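Local coordinates for protein Lv-ranaspumin (Lv-RSN-1) (PDB 4K82) that is a surfactant protein of the foam nest of the frog Leptodactylus vastus, where it is likely to aid the making and stability of the foam, at residues 19-23 with 99-105; 36-41 with 93-97; 123-128 with 165-169. All blocks are in the same frame, centred on the assembly; numbering follows the deposited sequence.

Contact 1 (19-23 with 99-105)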
loop_
_atom_site.group_PDB
_atom_site.type_symbol
_atom_site.label_atom_id
_atom_site.label_comp_id
_atom_site.label_asym_id
_atom_site.label_seq_id
_atom_site.Cartn_x
_atom_site.Cartn_y
_atom_site.Cartn_z
ATOM N N LEU A 19 -6.148 19.021 1.361
ATOM C CA LEU A 19 -5.246 17.949 0.963
ATOM C C LEU A 19 -3.795 18.393 1.098
ATOM O O LEU A 19 -2.958 17.663 1.628
ATOM C CB LEU A 19 -5.527 17.529 -0.482
ATOM C CG LEU A 19 -4.600 16.452 -1.029
ATOM C CD1 LEU A 19 -4.725 15.182 -0.184
ATOM C CD2 LEU A 19 -4.933 16.183 -2.486
ATOM N N THR A 20 -3.509 19.599 0.610
ATOM C CA THR A 20 -2.172 20.187 0.680
ATOM C C THR A 20 -1.616 20.193 2.107
ATOM O O THR A 20 -0.486 19.764 2.354
ATOM C CB THR A 20 -2.186 21.636 0.138
ATOM O OG1 THR A 20 -2.593 21.632 -1.234
ATOM C CG2 THR A 20 -0.817 22.268 0.252
ATOM N N LYS A 21 -2.419 20.675 3.046
ATOM C CA LYS A 21 -1.987 20.727 4.433
ATOM C C LYS A 21 -1.864 19.318 5.009
ATOM O O LYS A 21 -0.913 19.009 5.737
ATOM C CB LYS A 21 -2.962 21.561 5.268
ATOM C CG LYS A 21 -2.408 21.946 6.635
ATOM C CD LYS A 21 -3.485 22.505 7.550
ATOM C CE LYS A 21 -4.571 21.472 7.822
ATOM N NZ LYS A 21 -4.027 20.102 8.103
ATOM N N ALA A 22 -2.828 18.466 4.669
ATOM C CA ALA A 22 -2.868 17.106 5.188
ATOM C C ALA A 22 -1.605 16.314 4.832
ATOM O O ALA A 22 -1.140 15.491 5.620
ATOM C CB ALA A 22 -4.108 16.387 4.684
ATOM N N LEU A 23 -1.047 16.575 3.654
ATOM C CA LEU A 23 0.174 15.890 3.222
ATOM C C LEU A 23 1.409 16.342 4.009
ATOM O O LEU A 23 2.410 15.625 4.077
ATOM C CB LEU A 23 0.398 16.099 1.724
ATOM C CG LEU A 23 -0.596 15.374 0.816
ATOM C CD1 LEU A 23 -0.520 15.920 -0.602
ATOM C CD2 LEU A 23 -0.316 13.874 0.826
ATOM N N LEU A 99 -2.913 16.011 -9.496
ATOM C CA LEU A 99 -2.906 16.984 -8.411
ATOM C C LEU A 99 -1.735 16.749 -7.452
ATOM O O LEU A 99 -1.060 17.700 -7.039
ATOM C CB LEU A 99 -4.238 16.951 -7.645
ATOM C CG LEU A 99 -4.391 17.969 -6.517
ATOM C CD1 LEU A 99 -4.229 19.385 -7.045
ATOM C CD2 LEU A 99 -5.739 17.801 -5.823
ATOM N N LEU A 100 -1.498 15.488 -7.089
ATOM C CA LEU A 100 -0.426 15.168 -6.159
ATOM C C LEU A 100 0.917 15.626 -6.718
ATOM O O LEU A 100 1.739 16.181 -5.999
ATOM C CB LEU A 100 -0.396 13.670 -5.824
ATOM C CG LEU A 100 -1.532 13.179 -4.926
ATOM C CD1 LEU A 100 -1.408 11.681 -4.682
ATOM C CD2 LEU A 100 -1.540 13.929 -3.589
ATOM N N LYS A 101 1.115 15.431 -8.017
ATOM C CA LYS A 101 2.347 15.867 -8.662
ATOM C C LYS A 101 2.455 17.394 -8.677
ATOM O O LYS A 101 3.537 17.944 -8.483
ATOM C CB LYS A 101 2.448 15.278 -10.068
ATOM C CG LYS A 101 2.518 13.758 -10.074
ATOM C CD LYS A 101 2.131 13.187 -11.431
ATOM C CE LYS A 101 3.188 13.455 -12.494
ATOM N NZ LYS A 101 4.222 12.380 -12.562
ATOM N N GLU A 102 1.329 18.072 -8.884
ATOM C CA GLU A 102 1.291 19.532 -8.814
ATOM C C GLU A 102 1.642 20.042 -7.417
ATOM O O GLU A 102 2.199 21.131 -7.268
ATOM C CB GLU A 102 -0.084 20.070 -9.235
ATOM C CG GLU A 102 -0.352 19.993 -10.735
ATOM C CD GLU A 102 -1.696 20.589 -11.126
ATOM O OE1 GLU A 102 -2.491 20.913 -10.217
ATOM O OE2 GLU A 102 -1.959 20.737 -12.342
ATOM N N LEU A 103 1.317 19.253 -6.394
ATOM C CA LEU A 103 1.625 19.619 -5.014
ATOM C C LEU A 103 3.044 19.237 -4.611
ATOM O O LEU A 103 3.430 19.401 -3.445
ATOM C CB LEU A 103 0.637 18.970 -4.051
ATOM C CG LEU A 103 -0.826 19.357 -4.245
ATOM C CD1 LEU A 103 -1.663 18.712 -3.147
ATOM C CD2 LEU A 103 -0.990 20.866 -4.252
ATOM N N LYS A 104 3.801 18.705 -5.570
ATOM C CA LYS A 104 5.223 18.399 -5.390
ATOM C C LYS A 104 5.518 17.318 -4.341
ATOM O O LYS A 104 6.505 17.410 -3.615
ATOM C CB LYS A 104 6.009 19.677 -5.065
ATOM C CG LYS A 104 5.841 20.787 -6.094
ATOM C CD LYS A 104 6.281 22.131 -5.530
ATOM C CE LYS A 104 5.982 23.271 -6.496
ATOM N NZ LYS A 104 6.306 24.599 -5.900
ATOM N N ILE A 105 4.671 16.296 -4.266
ATOM C CA ILE A 105 4.894 15.191 -3.336
ATOM C C ILE A 105 6.217 14.483 -3.611
ATOM O O ILE A 105 6.790 14.607 -4.699
ATOM C CB ILE A 105 3.749 14.151 -3.387
ATOM C CG1 ILE A 105 3.420 13.777 -4.833
ATOM C CG2 ILE A 105 2.500 14.680 -2.687
ATOM C CD1 ILE A 105 3.988 12.447 -5.271
#

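Contact 2 (36-41 with 93-97)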
loop_
_atom_site.group_PDB
_atom_site.type_symbol
_atom_site.label_atom_id
_atom_site.label_comp_id
_atom_site.label_asym_id
_atom_site.label_seq_id
_atom_site.Cartn_x
_atom_site.Cartn_y
_atom_site.Cartn_z
ATOM N N ILE A 36 -3.918 3.292 -3.145
ATOM C CA ILE A 36 -5.214 3.380 -3.806
ATOM C C ILE A 36 -5.090 3.697 -5.292
ATOM O O ILE A 36 -5.670 3.010 -6.132
ATOM C CB ILE A 36 -6.072 4.431 -3.120
ATOM C CG1 ILE A 36 -6.380 3.963 -1.702
ATOM C CG2 ILE A 36 -7.373 4.665 -3.899
ATOM C CD1 ILE A 36 -6.952 5.065 -0.819
ATOM N N ILE A 37 -4.310 4.724 -5.605
ATOM C CA ILE A 37 -4.111 5.123 -6.992
ATOM C C ILE A 37 -3.484 3.995 -7.817
ATOM O O ILE A 37 -3.938 3.669 -8.910
ATOM C CB ILE A 37 -3.234 6.388 -7.071
ATOM C CG1 ILE A 37 -4.049 7.604 -6.610
ATOM C CG2 ILE A 37 -2.765 6.623 -8.495
ATOM C CD1 ILE A 37 -3.184 8.776 -6.165
ATOM N N CYS A 38 -2.459 3.364 -7.282
ATOM C CA CYS A 38 -1.790 2.346 -8.064
ATOM C C CYS A 38 -2.603 1.057 -8.153
ATOM O O CYS A 38 -2.531 0.351 -9.147
ATOM C CB CYS A 38 -0.361 2.142 -7.560
ATOM S SG CYS A 38 0.597 3.654 -7.816
ATOM N N ALA A 39 -3.409 0.766 -7.133
ATOM C CA ALA A 39 -4.292 -0.388 -7.204
ATOM C C ALA A 39 -5.305 -0.185 -8.321
ATOM O O ALA A 39 -5.553 -1.073 -9.134
ATOM C CB ALA A 39 -5.008 -0.600 -5.873
ATOM N N TYR A 40 -5.904 0.999 -8.354
ATOM C CA TYR A 40 -6.840 1.311 -9.416
ATOM C C TYR A 40 -6.191 1.198 -10.797
ATOM O O TYR A 40 -6.761 0.598 -11.708
ATOM C CB TYR A 40 -7.451 2.708 -9.211
ATOM C CG TYR A 40 -8.573 2.967 -10.174
ATOM C CD1 TYR A 40 -8.311 3.399 -11.468
ATOM C CD2 TYR A 40 -9.889 2.745 -9.806
ATOM C CE1 TYR A 40 -9.340 3.609 -12.371
ATOM C CE2 TYR A 40 -10.923 2.956 -10.704
ATOM C CZ TYR A 40 -10.632 3.381 -11.986
ATOM O OH TYR A 40 -11.647 3.595 -12.900
ATOM N N GLN A 41 -4.992 1.758 -10.942
ATOM C CA GLN A 41 -4.333 1.843 -12.242
ATOM C C GLN A 41 -3.815 0.502 -12.736
ATOM O O GLN A 41 -3.711 0.292 -13.950
ATOM C CB GLN A 41 -3.167 2.832 -12.197
ATOM C CG GLN A 41 -3.551 4.303 -12.133
ATOM C CD GLN A 41 -2.348 5.192 -11.919
ATOM O OE1 GLN A 41 -1.341 4.772 -11.326
ATOM N NE2 GLN A 41 -2.445 6.429 -12.362
ATOM N N ILE A 93 -9.272 9.303 -9.862
ATOM C CA ILE A 93 -7.938 8.764 -9.624
ATOM C C ILE A 93 -6.883 9.488 -10.466
ATOM O O ILE A 93 -5.826 9.866 -9.953
ATOM C CB ILE A 93 -7.906 7.246 -9.870
ATOM C CG1 ILE A 93 -8.762 6.507 -8.835
ATOM C CG2 ILE A 93 -6.448 6.717 -9.886
ATOM C CD1 ILE A 93 -8.154 6.427 -7.430
ATOM N N GLN A 94 -7.183 9.710 -11.744
ATOM C CA GLN A 94 -6.218 10.369 -12.619
ATOM C C GLN A 94 -6.043 11.830 -12.218
ATOM O O GLN A 94 -4.918 12.335 -12.171
ATOM C CB GLN A 94 -6.620 10.238 -14.092
ATOM C CG GLN A 94 -6.527 8.809 -14.621
ATOM C CD GLN A 94 -5.124 8.207 -14.484
ATOM O OE1 GLN A 94 -4.887 7.332 -13.647
ATOM N NE2 GLN A 94 -4.193 8.672 -15.315
ATOM N N GLY A 95 -7.154 12.493 -11.903
ATOM C CA GLY A 95 -7.117 13.857 -11.404
ATOM C C GLY A 95 -6.324 13.998 -10.119
ATOM O O GLY A 95 -5.508 14.915 -9.956
ATOM N N LEU A 96 -6.550 13.066 -9.198
ATOM C CA LEU A 96 -5.862 13.079 -7.925
ATOM C C LEU A 96 -4.364 12.881 -8.136
ATOM O O LEU A 96 -3.541 13.578 -7.534
ATOM C CB LEU A 96 -6.433 11.992 -7.009
ATOM C CG LEU A 96 -5.817 11.950 -5.622
ATOM C CD1 LEU A 96 -5.964 13.325 -4.974
ATOM C CD2 LEU A 96 -6.506 10.879 -4.802
ATOM N N TYR A 97 -4.011 11.936 -9.003
ATOM C CA TYR A 97 -2.610 11.671 -9.284
ATOM C C TYR A 97 -1.917 12.932 -9.827
ATOM O O TYR A 97 -0.867 13.326 -9.329
ATOM C CB TYR A 97 -2.491 10.496 -10.259
ATOM C CG TYR A 97 -1.071 10.104 -10.597
ATOM C CD1 TYR A 97 -0.117 9.940 -9.603
ATOM C CD2 TYR A 97 -0.691 9.903 -11.912
ATOM C CE1 TYR A 97 1.179 9.579 -9.918
ATOM C CE2 TYR A 97 0.599 9.541 -12.236
ATOM C CZ TYR A 97 1.525 9.379 -11.238
ATOM O OH TYR A 97 2.810 9.018 -11.577
#

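Contact 3 (123-128 with 165-169)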
loop_
_atom_site.group_PDB
_atom_site.type_symbol
_atom_site.label_atom_id
_atom_site.label_comp_id
_atom_site.label_asym_id
_atom_site.label_seq_id
_atom_site.Cartn_x
_atom_site.Cartn_y
_atom_site.Cartn_z
ATOM N N ASN A 123 0.149 -11.022 -6.520
ATOM C CA ASN A 123 -0.030 -12.112 -5.555
ATOM C C ASN A 123 -1.473 -12.275 -5.083
ATOM O O ASN A 123 -1.744 -12.975 -4.099
ATOM C CB ASN A 123 0.882 -11.906 -4.347
ATOM C CG ASN A 123 2.351 -11.941 -4.714
ATOM O OD1 ASN A 123 2.739 -12.551 -5.709
ATOM N ND2 ASN A 123 3.181 -11.296 -3.903
ATOM N N LYS A 124 -2.388 -11.609 -5.778
ATOM C CA LYS A 124 -3.814 -11.680 -5.487
ATOM C C LYS A 124 -4.156 -11.078 -4.120
ATOM O O LYS A 124 -5.067 -11.540 -3.432
ATOM C CB LYS A 124 -4.331 -13.121 -5.598
ATOM C CG LYS A 124 -3.948 -13.830 -6.892
ATOM C CD LYS A 124 -4.407 -13.052 -8.112
ATOM C CE LYS A 124 -4.145 -13.833 -9.393
ATOM N NZ LYS A 124 -2.718 -14.243 -9.517
ATOM N N CYS A 125 -3.436 -10.025 -3.748
ATOM C CA CYS A 125 -3.681 -9.353 -2.466
ATOM C C CYS A 125 -4.742 -8.258 -2.504
ATOM O O CYS A 125 -4.962 -7.600 -1.491
ATOM C CB CYS A 125 -2.402 -8.723 -1.935
ATOM S SG CYS A 125 -1.155 -9.901 -1.466
ATOM N N LEU A 126 -5.379 -8.031 -3.649
ATOM C CA LEU A 126 -6.389 -6.976 -3.726
ATOM C C LEU A 126 -7.426 -6.953 -2.582
ATOM O O LEU A 126 -7.625 -5.909 -1.971
ATOM C CB LEU A 126 -7.084 -6.965 -5.092
ATOM C CG LEU A 126 -8.171 -5.907 -5.198
ATOM C CD1 LEU A 126 -7.558 -4.519 -5.222
ATOM C CD2 LEU A 126 -9.025 -6.152 -6.426
ATOM N N PRO A 127 -8.078 -8.096 -2.275
ATOM C CA PRO A 127 -9.069 -8.071 -1.188
ATOM C C PRO A 127 -8.543 -7.507 0.133
ATOM O O PRO A 127 -9.323 -6.917 0.890
ATOM C CB PRO A 127 -9.436 -9.548 -1.019
ATOM C CG PRO A 127 -9.218 -10.127 -2.362
ATOM C CD PRO A 127 -8.016 -9.425 -2.914
ATOM N N LYS A 128 -7.249 -7.676 0.399
ATOM C CA LYS A 128 -6.645 -7.141 1.618
ATOM C C LYS A 128 -6.188 -5.679 1.477
ATOM O O LYS A 128 -6.222 -4.916 2.446
ATOM C CB LYS A 128 -5.479 -8.033 2.062
ATOM C CG LYS A 128 -5.902 -9.371 2.681
ATOM C CD LYS A 128 -6.309 -9.214 4.142
ATOM C CE LYS A 128 -6.932 -10.487 4.708
ATOM N NZ LYS A 128 -5.976 -11.628 4.784
ATOM N N ARG A 165 -1.561 -13.314 8.693
ATOM C CA ARG A 165 -2.672 -12.382 8.504
ATOM C C ARG A 165 -2.770 -11.890 7.062
ATOM O O ARG A 165 -3.803 -11.364 6.641
ATOM C CB ARG A 165 -2.540 -11.196 9.458
ATOM C CG ARG A 165 -2.306 -11.588 10.906
ATOM C CD ARG A 165 -2.138 -10.342 11.762
ATOM N NE ARG A 165 -1.261 -9.380 11.100
ATOM C CZ ARG A 165 -0.121 -8.923 11.609
ATOM N NH1 ARG A 165 0.285 -9.319 12.810
ATOM N NH2 ARG A 165 0.606 -8.055 10.918
ATOM N N LEU A 166 -1.698 -12.061 6.300
ATOM C CA LEU A 166 -1.719 -11.689 4.892
ATOM C C LEU A 166 -1.217 -12.834 4.001
ATOM O O LEU A 166 -0.180 -12.698 3.347
ATOM C CB LEU A 166 -0.879 -10.427 4.672
ATOM C CG LEU A 166 -1.023 -9.702 3.332
ATOM C CD1 LEU A 166 -2.311 -8.903 3.268
ATOM C CD2 LEU A 166 0.177 -8.805 3.072
ATOM N N PRO A 167 -1.965 -13.958 3.954
ATOM C CA PRO A 167 -1.502 -15.180 3.282
ATOM C C PRO A 167 -1.372 -15.052 1.768
ATOM O O PRO A 167 -0.637 -15.815 1.152
ATOM C CB PRO A 167 -2.582 -16.212 3.632
ATOM C CG PRO A 167 -3.793 -15.414 3.959
ATOM C CD PRO A 167 -3.279 -14.157 4.597
ATOM N N CYS A 168 -2.092 -14.106 1.181
ATOM C CA CYS A 168 -1.990 -13.846 -0.246
ATOM C C CYS A 168 -0.544 -13.583 -0.701
ATOM O O CYS A 168 -0.155 -13.975 -1.802
ATOM C CB CYS A 168 -2.914 -12.683 -0.627
ATOM S SG CYS A 168 -3.093 -11.400 0.654
ATOM N N VAL A 169 0.256 -12.948 0.155
ATOM C CA VAL A 169 1.643 -12.631 -0.194
ATOM C C VAL A 169 2.501 -13.892 -0.311
ATOM O O VAL A 169 3.556 -13.873 -0.948
ATOM C CB VAL A 169 2.287 -11.625 0.786
ATOM C CG1 VAL A 169 2.965 -12.351 1.923
ATOM C CG2 VAL A 169 3.297 -10.761 0.064
HETATM O O HOH W 1 -4.769 -12.692 2.127
#

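Contact 1 (19-23 with 99-105)
Leu19 and Leu103 belong to two elements of an alpha-helical fold: helix 14-24 packs against the C-terminal end of helix 89-102, which closes in a Schellman motif, and against the residues just past it. Lys104 takes the positive phi (64°) of that motif and turns the chain; beyond it Ile105 offers its CG2 methyl to Leu23. Five leucines, one isoleucine and one threonine then make an interface with no hydrogen bond across it.

The side chains approach in different ways. Leu19, its CG swung opposite the main-chain nitrogen (chi1 177°), which sends CD2 toward Leu99, meets that residue tip to tip, the methyl CD2 of Leu19 standing 3.8 Å from CD2 of Leu99. One helical turn on, Leu23 carries CG beside its backbone N (chi1 -70°) and drives a single methyl into a three-sided setting. Its CD1 is 3.7 Å from Leu100 CD2, a side chain it crosses at about a right angle. The same CD1 lies 3.9 Å from Ile105 CG2, crossing that chain at a slant, and 3.9 Å from Leu103 CD1. One leucine methyl thus touches Leu100 and Leu103 at the helix end and Ile105 past it. Beyond the pair, Leu19 also packs on Leu29 and Ile105 on Leu30, both of helix 29-42, while Phe110 covers Leu100 and Ile105.

Thr20 is the one polar side chain to touch. Its hydroxyl serves its own helix, bonded to the carbonyl of Thr16, and yet OG1 of Thr20 faces the fork of Leu103, 3.5 Å from CD2 and 3.6 Å from CD1.

Contact 2 (36-41 with 93-97)
Ile93 is a knob in a hole lined by Ile36, Ile37, Tyr40 and Gln41, a knobs-into-holes contact between two helices of this alpha-helical protein. The short segments of helices 29-42 and 89-102 run mostly antiparallel at 137°, their axes 10.1 Å apart. On the tight side the CG1-CD1 arm of Ile93 lies over Tyr40 and ends at Ile36, while the CG2 methyl meets Ile37. CG1 sits over one face of the Tyr40 ring in a CH-pi contact, 4.1 Å from the centroid; CG2 meets Ile37 CG2 at 3.9 Å, and CD1 reaches Ile36 CG2 at 4.0 Å. Ile37 CD1 extends the apolar layer to Leu96, and Phe110 backs Ile37.

The partly exposed side is sparser and polar. Gln41, extended beyond CG, points NE2 at OE1 of Gln94, whose own chain bends back at chi2 to receive it. This hydrogen bond is 2.9 Å from NE2 to OE1 and nearly straight at 177°, although the two amide planes are 46° apart. A leucine in place of Gln41 would probably leave Gln94 OE1 without this donor and its bent side chain freer to turn. The buried part is thus held by apolar shape fit, the margin by a single hydrogen bond between neutral side-chain amides.

Contact 3 (123-128 with 165-169)
The backbones of 123-128 and 165-169 come closest at Cys125 and Cys168, with CA atoms 5.3 Å apart, just where Lys124 ends helix 107-121 as the positive-phi residue of a Schellman motif and a 3-10 turn begins at Pro167. Cys125 and Cys168 form a disulfide in this protein. Cys168 is modelled in two conformers, however, and in the one described here SG of Cys125 and SG of Cys168 stand 3.2 Å apart, longer than a bond, so the detail at the sulfurs is doubtful.

Lys128 carries most of the rest. Its chain bends at chi2 (-81°) and again at chi4 (66°), folding alongside Leu166, which runs past it in the opposite direction; Lys128 CB and Leu166 CD1 are a tight 3.5 Å apart. The fold delivers the ammonium group to the carbonyl of Arg165, NZ to O at 2.9 Å, from a direction tilted 32° from the carbonyl plane. NZ also donates to a water 3.1 Å away, and that water accepts from Cys168 N, so one lysine grips the loop directly and through solvent. On the other flank Asn123 lays its CB 3.4 Å from Cys168 O. The guanidinium of Arg165 turns elsewhere, to a salt bridge with Asp140, while Met120 packs behind Cys125, Leu166 and Val169.

The chemistry implies a junction held in two ways: a covalent cross-link between the turns, and a lysine ammonium donating to the main-chain carbonyl of Arg165, a charge-dipole attraction that probably strengthens the bond.

How the contacts relate
Contacts 1 and 2 share helix 89-102, whose successive turns meet first helix 29-42 and then helix 14-24; they touch where Leu100 CD1 packs 3.7 Å from Ile37 CD1, so that their apolar sides adjoin. Contact 3 comes later in the chain and lies across the centre of the molecule from contact 1, their centres 29 Å apart. All three are partly buried, but differently: contact 1 is almost wholly apolar, with no hydrogen bond across it, contact 2 adds a hydrogen bond between neutral amides at its margin, and contact 3, joining a helix start and its preceding turn to a loop with a 3-10 segment, relies on a disulfide, a lysine and water. Helix 107-121 presents Phe110 to contacts 1 and 2 and Met120 to contact 3.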